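Local coordinates for protein nucleoporin NUP82 (Chaetomium thermophilum, PDB 5CWW) that probably acts as a structural component of the nuclear pore complex and a docking partner for transport factors, this chain being its N-terminal beta-propeller part, at residues Gly105-Lys110 with Ser146-Gln151; Gln119-Pro124 with Val176-His181; Gly265-Met270 with Pro300-Ser305. One frame throughout, in Å; residues are numbered along the deposited sequence.

Interaction 1 (Gly105-Lys110 with Ser146-Gln151); sequences GYRIIK and SHLHIQ
The guanidinium of Arg107 takes the backbone carbonyl of His147 at its edge, while the same cation makes a cation-pi contact with Phe156, whose ring also meets the imidazole of His147 at about 45°. At the edge, NE donates to His147 O over 3.1 Å in a nearly straight bond (164°), and the oxygen lies practically in the guanidinium plane. The chain of Arg107 bends at chi2 (-71°), which puts CD 3.8 Å from His147 O, with CG closer still at 3.4 Å. CG and CD thus lie beside the same oxygen that NE grips. An alanine here would probably leave His147 O without this donor and Phe156 without its cation, opening a gap beside the carbonyl. The second bond is made by the main chain: Gly105 N gives its hydrogen to Leu148 O at 2.8 Å. Both acceptors belong to the 3-10 turn ending at Leu148, whose last two carbonyls thus hold the start of strand 106-110. In the beta-propeller this strand closes the four-stranded blade begun by 49-52, and the turn comes from the loop joining strands 137-141 and 160-162 of the next blade. Leu148 adds an apolar contact: its CD2 rests 3.8 Å from Tyr106 N and 4.2 Å from Arg107 CB, and the side chain also reaches Trp66 on strand 63-68. Arg107 NH2 stands 4.7 Å from His147 ND1, near enough that the cation might disfavour protonation of the imidazole.

Interaction 2 (Gln119-Pro124 with Val176-His181); sequences QLVMSP and VSAVWH
Strands 119-122 and 176-180 run almost parallel, at 11° with their axes 7.6 Å apart, too far for backbone pairing, so side chains bridge them. At one end, Gln119 NE2 donates to Val176 O (2.9 Å) from above the carbonyl plane, and OE1 receives a water that accepts from Ala178 N, which fixes the rotation of the amide. Mid-way, Val121 slides past Trp180: CG1, anti to the backbone N (chi1 -170°), lies 3.8 Å from Trp180 CD1, and CG2 sits 3.4 Å from Ala178 O. At the other end, Trp180 NE1 donates at 165° to Val121 O, at the ring edge 3.2 Å away, while Ser123 CA covers the five-membered ring in a CH-pi contact, 3.5 Å from its centroid, and Ser123 CB lies over the same face, 3.5 Å from Trp180 CE2. Pro124 CD meets Trp180 CB at 3.6 Å. Ser123 OG is hydrogen-bonded to Phe128 O and Asp127 OD1. The two strands begin successive propeller blades and are probably the innermost, as in other propellers. Each pairs within its own sheet, 119-122 with 128-132 and 176-180 with 189-194, where Val176 and Ser177 form a classic beta bulge opposite Val193; Trp180 touches Phe128 and Leu190 on those neighbours.

Interaction 3 (Gly265-Met270 with Pro300-Ser305); sequences GGWAPM and PSLSAS
Leu302 projects from its helix into the loop 265-270 and meets three residues there. Its CD2 methyl sits over the centre of one face of the Trp267 indole, 3.7 Å from the centroid of the five-membered ring and 15° off the normal, a CH-pi contact. The same methyl lies 3.5 Å from Gly266 C, so it sits in the corner formed by the indole and the preceding Gly266 carbonyl group. The other branch, CD1, meets Met270 CE tip to tip at 3.5 Å. Met270 reaches this far because its chain is extended beyond CG, with chi3 at -167°. Beside the leucine, a water accepts from Gly266 N (2.8 Å) and donates to Ser301 OG, which also bonds to Leu298 O one turn back in the helix.

Behind this shell, a type II' turn from Gly265 to Ala268 sets the loop. Gly266 takes its second position with phi of 56°, a conformation that suits glycine, and Ala268 N closes the turn on Gly265 O. Helix 321-338 packs against the same group: Trp333 meets the Trp267 ring and touches Met270, and Met334 touches Leu302. Ile306, further along helix 298-315, adds to the packing of Trp267. No direct hydrogen bond joins the two segments; their contact rests largely on dispersion between methyls, indole and thioether, with a water bridge beside it.

Interactions 1 and 2 join successive blades, whereas interaction 3 ties a blade to its inserted helix. Interaction 1 joins the sheet ending in strand 106-110 to a loop of the following sheet, and interaction 2 joins that sheet, through its strand 119-122, to the next one; their segments alternate along the chain. Interaction 3 comes later, where the 254-258/272-276 loop meets helix 298-315, inserted between strands 281-284 and 369-370. Centres lie 24 Å apart between interactions 1 and 2, 24 Å between 2 and 3, and 43 Å between 1 and 3. Interactions 2 and 3 touch, His181 CE1 packing 3.5 Å from Pro269 O, so the blade of strand 175-180 meets the helix-bearing blade's loop.

Interaction 1 (Gly105-Lys110 with Ser146-Gln151)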
loop_
_atom_site.group_PDB
_atom_site.type_symbol
_atom_site.label_atom_id
_atom_site.label_comp_id
_atom_site.label_asym_id
_atom_site.label_seq_id
_atom_site.Cartn_x
_atom_site.Cartn_y
_atom_site.Cartn_z
ATOM N N GLY B 105 -13.485 13.027 -30.851
ATOM C CA GLY B 105 -13.516 12.223 -29.643
ATOM C C GLY B 105 -12.271 11.378 -29.442
ATOM O O GLY B 105 -12.293 10.408 -28.685
ATOM N N TYR B 106 -11.188 11.741 -30.124
ATOM C CA TYR B 106 -9.928 11.015 -30.009
ATOM C C TYR B 106 -8.737 11.961 -30.094
ATOM O O TYR B 106 -8.657 12.792 -30.995
ATOM C CB TYR B 106 -9.818 9.945 -31.096
ATOM C CG TYR B 106 -8.481 9.236 -31.106
ATOM C CD1 TYR B 106 -8.128 8.369 -30.079
ATOM C CD2 TYR B 106 -7.573 9.435 -32.138
ATOM C CE1 TYR B 106 -6.905 7.720 -30.081
ATOM C CE2 TYR B 106 -6.349 8.789 -32.148
ATOM C CZ TYR B 106 -6.020 7.934 -31.117
ATOM O OH TYR B 106 -4.805 7.288 -31.120
ATOM N N ARG B 107 -7.818 11.826 -29.145
ATOM C CA ARG B 107 -6.614 12.648 -29.107
ATOM C C ARG B 107 -5.443 11.848 -28.553
ATOM O O ARG B 107 -5.633 10.944 -27.738
ATOM C CB ARG B 107 -6.839 13.900 -28.257
ATOM C CG ARG B 107 -7.405 15.092 -29.018
ATOM C CD ARG B 107 -6.373 15.701 -29.955
ATOM N NE ARG B 107 -6.577 17.136 -30.129
ATOM C CZ ARG B 107 -5.697 17.956 -30.695
ATOM N NH1 ARG B 107 -4.541 17.490 -31.150
ATOM N NH2 ARG B 107 -5.974 19.247 -30.807
ATOM N N ILE B 108 -4.236 12.185 -28.998
ATOM C CA ILE B 108 -3.027 11.538 -28.504
ATOM C C ILE B 108 -2.370 12.438 -27.462
ATOM O O ILE B 108 -2.321 13.658 -27.630
ATOM C CB ILE B 108 -2.027 11.227 -29.654
ATOM C CG1 ILE B 108 -1.311 9.901 -29.400
ATOM C CG2 ILE B 108 -1.022 12.363 -29.869
ATOM C CD1 ILE B 108 -2.167 8.696 -29.700
ATOM N N ILE B 109 -1.880 11.831 -26.384
ATOM C CA ILE B 109 -1.139 12.552 -25.355
ATOM C C ILE B 109 0.278 12.004 -25.263
ATOM O O ILE B 109 0.515 10.980 -24.618
ATOM C CB ILE B 109 -1.799 12.444 -23.960
ATOM C CG1 ILE B 109 -3.315 12.646 -24.040
ATOM C CG2 ILE B 109 -1.157 13.437 -22.993
ATOM C CD1 ILE B 109 -3.729 14.015 -24.492
ATOM N N LYS B 110 1.221 12.682 -25.906
ATOM C CA LYS B 110 2.622 12.320 -25.764
ATOM C C LYS B 110 3.094 12.714 -24.373
ATOM O O LYS B 110 2.703 13.758 -23.849
ATOM C CB LYS B 110 3.477 12.994 -26.839
ATOM C CG LYS B 110 3.615 12.186 -28.126
ATOM C CD LYS B 110 4.439 10.920 -27.908
ATOM C CE LYS B 110 4.638 10.148 -29.202
ATOM N NZ LYS B 110 5.383 8.875 -28.981
ATOM N N SER B 146 -12.801 20.135 -24.435
ATOM C CA SER B 146 -13.078 20.760 -25.727
ATOM C C SER B 146 -12.050 20.357 -26.785
ATOM O O SER B 146 -12.317 20.449 -27.983
ATOM C CB SER B 146 -13.103 22.285 -25.586
ATOM O OG SER B 146 -11.860 22.776 -25.115
ATOM N N HIS B 147 -10.881 19.905 -26.339
ATOM C CA HIS B 147 -9.809 19.505 -27.247
ATOM C C HIS B 147 -10.122 18.206 -27.991
ATOM O O HIS B 147 -9.384 17.812 -28.894
ATOM C CB HIS B 147 -8.491 19.353 -26.483
ATOM C CG HIS B 147 -7.905 20.651 -26.022
ATOM N ND1 HIS B 147 -7.110 21.436 -26.830
ATOM C CD2 HIS B 147 -7.986 21.298 -24.835
ATOM C CE1 HIS B 147 -6.733 22.512 -26.163
ATOM N NE2 HIS B 147 -7.250 22.452 -24.949
ATOM N N LEU B 148 -11.210 17.541 -27.611
ATOM C CA LEU B 148 -11.623 16.309 -28.278
ATOM C C LEU B 148 -12.426 16.585 -29.550
ATOM O O LEU B 148 -12.606 15.693 -30.380
ATOM C CB LEU B 148 -12.439 15.435 -27.322
ATOM C CG LEU B 148 -11.643 14.714 -26.231
ATOM C CD1 LEU B 148 -12.577 14.086 -25.208
ATOM C CD2 LEU B 148 -10.731 13.654 -26.834
ATOM N N HIS B 149 -12.913 17.813 -29.699
ATOM C CA HIS B 149 -13.636 18.202 -30.908
ATOM C C HIS B 149 -12.665 18.562 -32.030
ATOM O O HIS B 149 -11.562 19.050 -31.776
ATOM C CB HIS B 149 -14.565 19.385 -30.627
ATOM C CG HIS B 149 -15.553 19.132 -29.530
ATOM N ND1 HIS B 149 -16.475 18.110 -29.580
ATOM C CD2 HIS B 149 -15.765 19.774 -28.356
ATOM C CE1 HIS B 149 -17.211 18.129 -28.483
ATOM N NE2 HIS B 149 -16.800 19.129 -27.724
ATOM N N ILE B 150 -13.080 18.319 -33.270
ATOM C CA ILE B 150 -12.265 18.655 -34.432
ATOM C C ILE B 150 -12.200 20.169 -34.609
ATOM O O ILE B 150 -11.239 20.700 -35.164
ATOM C CB ILE B 150 -12.822 18.008 -35.723
ATOM C CG1 ILE B 150 -12.967 16.494 -35.542
ATOM C CG2 ILE B 150 -11.913 18.308 -36.914
ATOM C CD1 ILE B 150 -13.718 15.804 -36.667
ATOM N N GLN B 151 -13.229 20.859 -34.124
ATOM C CA GLN B 151 -13.315 22.308 -34.251
ATOM C C GLN B 151 -12.180 23.009 -33.511
ATOM O O GLN B 151 -11.791 24.120 -33.869
ATOM C CB GLN B 151 -14.662 22.811 -33.730
ATOM C CG GLN B 151 -15.865 22.235 -34.460
ATOM C CD GLN B 151 -17.182 22.737 -33.900
ATOM O OE1 GLN B 151 -17.211 23.475 -32.915
ATOM N NE2 GLN B 151 -18.283 22.338 -34.529
#

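Interaction 2 (Gln119-Pro124 with Val176-His181)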
loop_
_atom_site.group_PDB
_atom_site.type_symbol
_atom_site.label_atom_id
_atom_site.label_comp_id
_atom_site.label_asym_id
_atom_site.label_seq_id
_atom_site.Cartn_x
_atom_site.Cartn_y
_atom_site.Cartn_z
ATOM N N GLN B 119 1.079 2.405 -14.670
ATOM C CA GLN B 119 -0.143 2.751 -13.952
ATOM C C GLN B 119 -0.624 4.166 -14.256
ATOM O O GLN B 119 0.177 5.098 -14.374
ATOM C CB GLN B 119 0.066 2.617 -12.441
ATOM C CG GLN B 119 0.637 1.285 -11.985
ATOM C CD GLN B 119 0.537 1.103 -10.482
ATOM O OE1 GLN B 119 -0.528 1.290 -9.892
ATOM N NE2 GLN B 119 1.653 0.749 -9.852
ATOM N N LEU B 120 -1.941 4.303 -14.380
ATOM C CA LEU B 120 -2.607 5.599 -14.442
ATOM C C LEU B 120 -3.586 5.692 -13.279
ATOM O O LEU B 120 -4.437 4.816 -13.119
ATOM C CB LEU B 120 -3.347 5.781 -15.768
ATOM C CG LEU B 120 -2.525 5.632 -17.047
ATOM C CD1 LEU B 120 -3.437 5.718 -18.266
ATOM C CD2 LEU B 120 -1.437 6.687 -17.113
ATOM N N VAL B 121 -3.473 6.743 -12.473
ATOM C CA VAL B 121 -4.363 6.915 -11.328
ATOM C C VAL B 121 -5.041 8.279 -11.364
ATOM O O VAL B 121 -4.404 9.312 -11.157
ATOM C CB VAL B 121 -3.613 6.767 -9.990
ATOM C CG1 VAL B 121 -4.606 6.705 -8.837
ATOM C CG2 VAL B 121 -2.741 5.517 -10.000
ATOM N N MET B 122 -6.346 8.261 -11.620
ATOM C CA MET B 122 -7.150 9.473 -11.671
ATOM C C MET B 122 -7.304 10.065 -10.277
ATOM O O MET B 122 -7.477 9.334 -9.304
ATOM C CB MET B 122 -8.529 9.165 -12.264
ATOM C CG MET B 122 -9.376 10.392 -12.570
ATOM S SD MET B 122 -8.674 11.457 -13.847
ATOM C CE MET B 122 -8.702 10.364 -15.267
ATOM N N SER B 123 -7.262 11.390 -10.187
ATOM C CA SER B 123 -7.442 12.071 -8.909
ATOM C C SER B 123 -8.933 12.160 -8.592
ATOM O O SER B 123 -9.761 11.956 -9.476
ATOM C CB SER B 123 -6.802 13.460 -8.946
ATOM O OG SER B 123 -7.516 14.333 -9.798
ATOM N N PRO B 124 -9.282 12.463 -7.330
ATOM C CA PRO B 124 -10.688 12.491 -6.901
ATOM C C PRO B 124 -11.575 13.418 -7.732
ATOM O O PRO B 124 -12.657 13.007 -8.149
ATOM C CB PRO B 124 -10.601 12.983 -5.453
ATOM C CG PRO B 124 -9.250 12.568 -5.000
ATOM C CD PRO B 124 -8.365 12.707 -6.203
ATOM N N VAL B 176 5.446 1.499 -6.274
ATOM C CA VAL B 176 4.509 0.383 -6.254
ATOM C C VAL B 176 3.062 0.858 -6.290
ATOM O O VAL B 176 2.236 0.307 -7.021
ATOM C CB VAL B 176 4.740 -0.485 -5.003
ATOM C CG1 VAL B 176 3.655 -1.518 -4.845
ATOM C CG2 VAL B 176 6.101 -1.162 -5.085
ATOM N N SER B 177 2.759 1.881 -5.500
ATOM C CA SER B 177 1.412 2.424 -5.450
ATOM C C SER B 177 1.423 3.941 -5.431
ATOM O O SER B 177 2.308 4.568 -4.843
ATOM C CB SER B 177 0.664 1.906 -4.220
ATOM O OG SER B 177 0.630 0.491 -4.206
ATOM N N ALA B 178 0.428 4.513 -6.097
ATOM C CA ALA B 178 0.135 5.930 -6.009
ATOM C C ALA B 178 -1.358 6.077 -5.785
ATOM O O ALA B 178 -2.157 5.690 -6.639
ATOM C CB ALA B 178 0.570 6.657 -7.270
ATOM N N VAL B 179 -1.733 6.615 -4.630
ATOM C CA VAL B 179 -3.137 6.769 -4.278
ATOM C C VAL B 179 -3.382 8.157 -3.716
ATOM O O VAL B 179 -2.608 8.658 -2.903
ATOM C CB VAL B 179 -3.592 5.703 -3.254
ATOM C CG1 VAL B 179 -3.596 4.323 -3.894
ATOM C CG2 VAL B 179 -2.698 5.717 -2.017
ATOM N N TRP B 180 -4.459 8.783 -4.171
ATOM C CA TRP B 180 -4.797 10.130 -3.741
ATOM C C TRP B 180 -5.448 10.061 -2.367
ATOM O O TRP B 180 -6.234 9.155 -2.092
ATOM C CB TRP B 180 -5.720 10.802 -4.761
ATOM C CG TRP B 180 -5.084 10.936 -6.117
ATOM C CD1 TRP B 180 -5.106 10.017 -7.129
ATOM C CD2 TRP B 180 -4.316 12.046 -6.603
ATOM N NE1 TRP B 180 -4.405 10.489 -8.215
ATOM C CE2 TRP B 180 -3.911 11.732 -7.917
ATOM C CE3 TRP B 180 -3.935 13.274 -6.056
ATOM C CZ2 TRP B 180 -3.145 12.604 -8.689
ATOM C CZ3 TRP B 180 -3.173 14.139 -6.825
ATOM C CH2 TRP B 180 -2.787 13.798 -8.127
ATOM N N HIS B 181 -5.116 11.009 -1.498
ATOM C CA HIS B 181 -5.655 10.987 -0.145
ATOM C C HIS B 181 -7.137 11.373 -0.162
ATOM O O HIS B 181 -7.494 12.404 -0.725
ATOM C CB HIS B 181 -4.875 11.927 0.775
ATOM C CG HIS B 181 -5.036 11.606 2.227
ATOM N ND1 HIS B 181 -6.239 11.728 2.887
ATOM C CD2 HIS B 181 -4.152 11.144 3.142
ATOM C CE1 HIS B 181 -6.087 11.368 4.149
ATOM N NE2 HIS B 181 -4.829 11.011 4.330
HETATM O O HOH W 1 -1.311 2.384 -7.469
#

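Interaction 3 (Gly265-Met270 with Pro300-Ser305)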
loop_
_atom_site.group_PDB
_atom_site.type_symbol
_atom_site.label_atom_id
_atom_site.label_comp_id
_atom_site.label_asym_id
_atom_site.label_seq_id
_atom_site.Cartn_x
_atom_site.Cartn_y
_atom_site.Cartn_z
ATOM N N GLY B 265 -16.537 6.010 7.229
ATOM C CA GLY B 265 -16.619 6.707 8.499
ATOM C C GLY B 265 -15.487 6.325 9.424
ATOM O O GLY B 265 -14.575 5.587 9.042
ATOM N N GLY B 266 -15.549 6.835 10.648
ATOM C CA GLY B 266 -14.530 6.563 11.640
ATOM C C GLY B 266 -13.144 6.934 11.161
ATOM O O GLY B 266 -12.953 7.940 10.476
ATOM N N TRP B 267 -12.172 6.106 11.522
ATOM C CA TRP B 267 -10.779 6.365 11.196
ATOM C C TRP B 267 -10.409 5.922 9.783
ATOM O O TRP B 267 -9.290 6.165 9.331
ATOM C CB TRP B 267 -9.873 5.656 12.197
ATOM C CG TRP B 267 -10.029 6.134 13.604
ATOM C CD1 TRP B 267 -10.690 5.503 14.617
ATOM C CD2 TRP B 267 -9.508 7.348 14.158
ATOM N NE1 TRP B 267 -10.611 6.248 15.768
ATOM C CE2 TRP B 267 -9.892 7.385 15.513
ATOM C CE3 TRP B 267 -8.756 8.406 13.640
ATOM C CZ2 TRP B 267 -9.549 8.440 16.356
ATOM C CZ3 TRP B 267 -8.418 9.454 14.478
ATOM C CH2 TRP B 267 -8.812 9.462 15.821
ATOM N N ALA B 268 -11.344 5.271 9.098
ATOM C CA ALA B 268 -11.074 4.664 7.795
ATOM C C ALA B 268 -10.443 5.628 6.782
ATOM O O ALA B 268 -9.454 5.285 6.137
ATOM C CB ALA B 268 -12.361 4.077 7.221
ATOM N N PRO B 269 -10.995 6.844 6.643
ATOM C CA PRO B 269 -10.411 7.708 5.608
ATOM C C PRO B 269 -9.049 8.308 5.980
ATOM O O PRO B 269 -8.479 9.022 5.158
ATOM C CB PRO B 269 -11.461 8.811 5.426
ATOM C CG PRO B 269 -12.437 8.679 6.564
ATOM C CD PRO B 269 -12.041 7.523 7.425
ATOM N N MET B 270 -8.540 8.016 7.176
ATOM C CA MET B 270 -7.184 8.416 7.563
ATOM C C MET B 270 -6.275 7.206 7.727
ATOM O O MET B 270 -5.192 7.317 8.303
ATOM C CB MET B 270 -7.187 9.193 8.879
ATOM C CG MET B 270 -8.180 10.313 8.950
ATOM S SD MET B 270 -8.161 11.075 10.577
ATOM C CE MET B 270 -9.666 12.039 10.477
ATOM N N PRO B 300 -17.294 15.142 13.999
ATOM C CA PRO B 300 -18.185 14.891 15.139
ATOM C C PRO B 300 -18.312 13.408 15.496
ATOM O O PRO B 300 -18.437 13.083 16.677
ATOM C CB PRO B 300 -19.530 15.460 14.672
ATOM C CG PRO B 300 -19.424 15.574 13.197
ATOM C CD PRO B 300 -17.988 15.850 12.911
ATOM N N SER B 301 -18.280 12.528 14.501
ATOM C CA SER B 301 -18.371 11.097 14.767
ATOM C C SER B 301 -17.118 10.603 15.489
ATOM O O SER B 301 -17.205 9.782 16.402
ATOM C CB SER B 301 -18.579 10.311 13.469
ATOM O OG SER B 301 -17.376 10.212 12.728
ATOM N N LEU B 302 -15.956 11.108 15.088
ATOM C CA LEU B 302 -14.703 10.739 15.741
ATOM C C LEU B 302 -14.641 11.244 17.179
ATOM O O LEU B 302 -14.191 10.527 18.071
ATOM C CB LEU B 302 -13.502 11.272 14.956
ATOM C CG LEU B 302 -13.171 10.540 13.653
ATOM C CD1 LEU B 302 -12.095 11.292 12.885
ATOM C CD2 LEU B 302 -12.727 9.110 13.931
ATOM N N SER B 303 -15.083 12.479 17.401
ATOM C CA SER B 303 -15.107 13.046 18.745
ATOM C C SER B 303 -15.872 12.130 19.694
ATOM O O SER B 303 -15.386 11.796 20.772
ATOM C CB SER B 303 -15.736 14.440 18.737
ATOM O OG SER B 303 -15.003 15.325 17.909
ATOM N N ALA B 304 -17.065 11.719 19.277
ATOM C CA ALA B 304 -17.897 10.836 20.084
ATOM C C ALA B 304 -17.177 9.517 20.343
ATOM O O ALA B 304 -17.194 8.993 21.458
ATOM C CB ALA B 304 -19.227 10.589 19.397
ATOM N N SER B 305 -16.545 8.987 19.301
ATOM C CA SER B 305 -15.804 7.737 19.401
ATOM C C SER B 305 -14.649 7.857 20.391
ATOM O O SER B 305 -14.398 6.944 21.178
ATOM C CB SER B 305 -15.274 7.324 18.027
ATOM O OG SER B 305 -14.562 6.103 18.101
HETATM O O HOH W 2 -17.932 8.272 10.799
#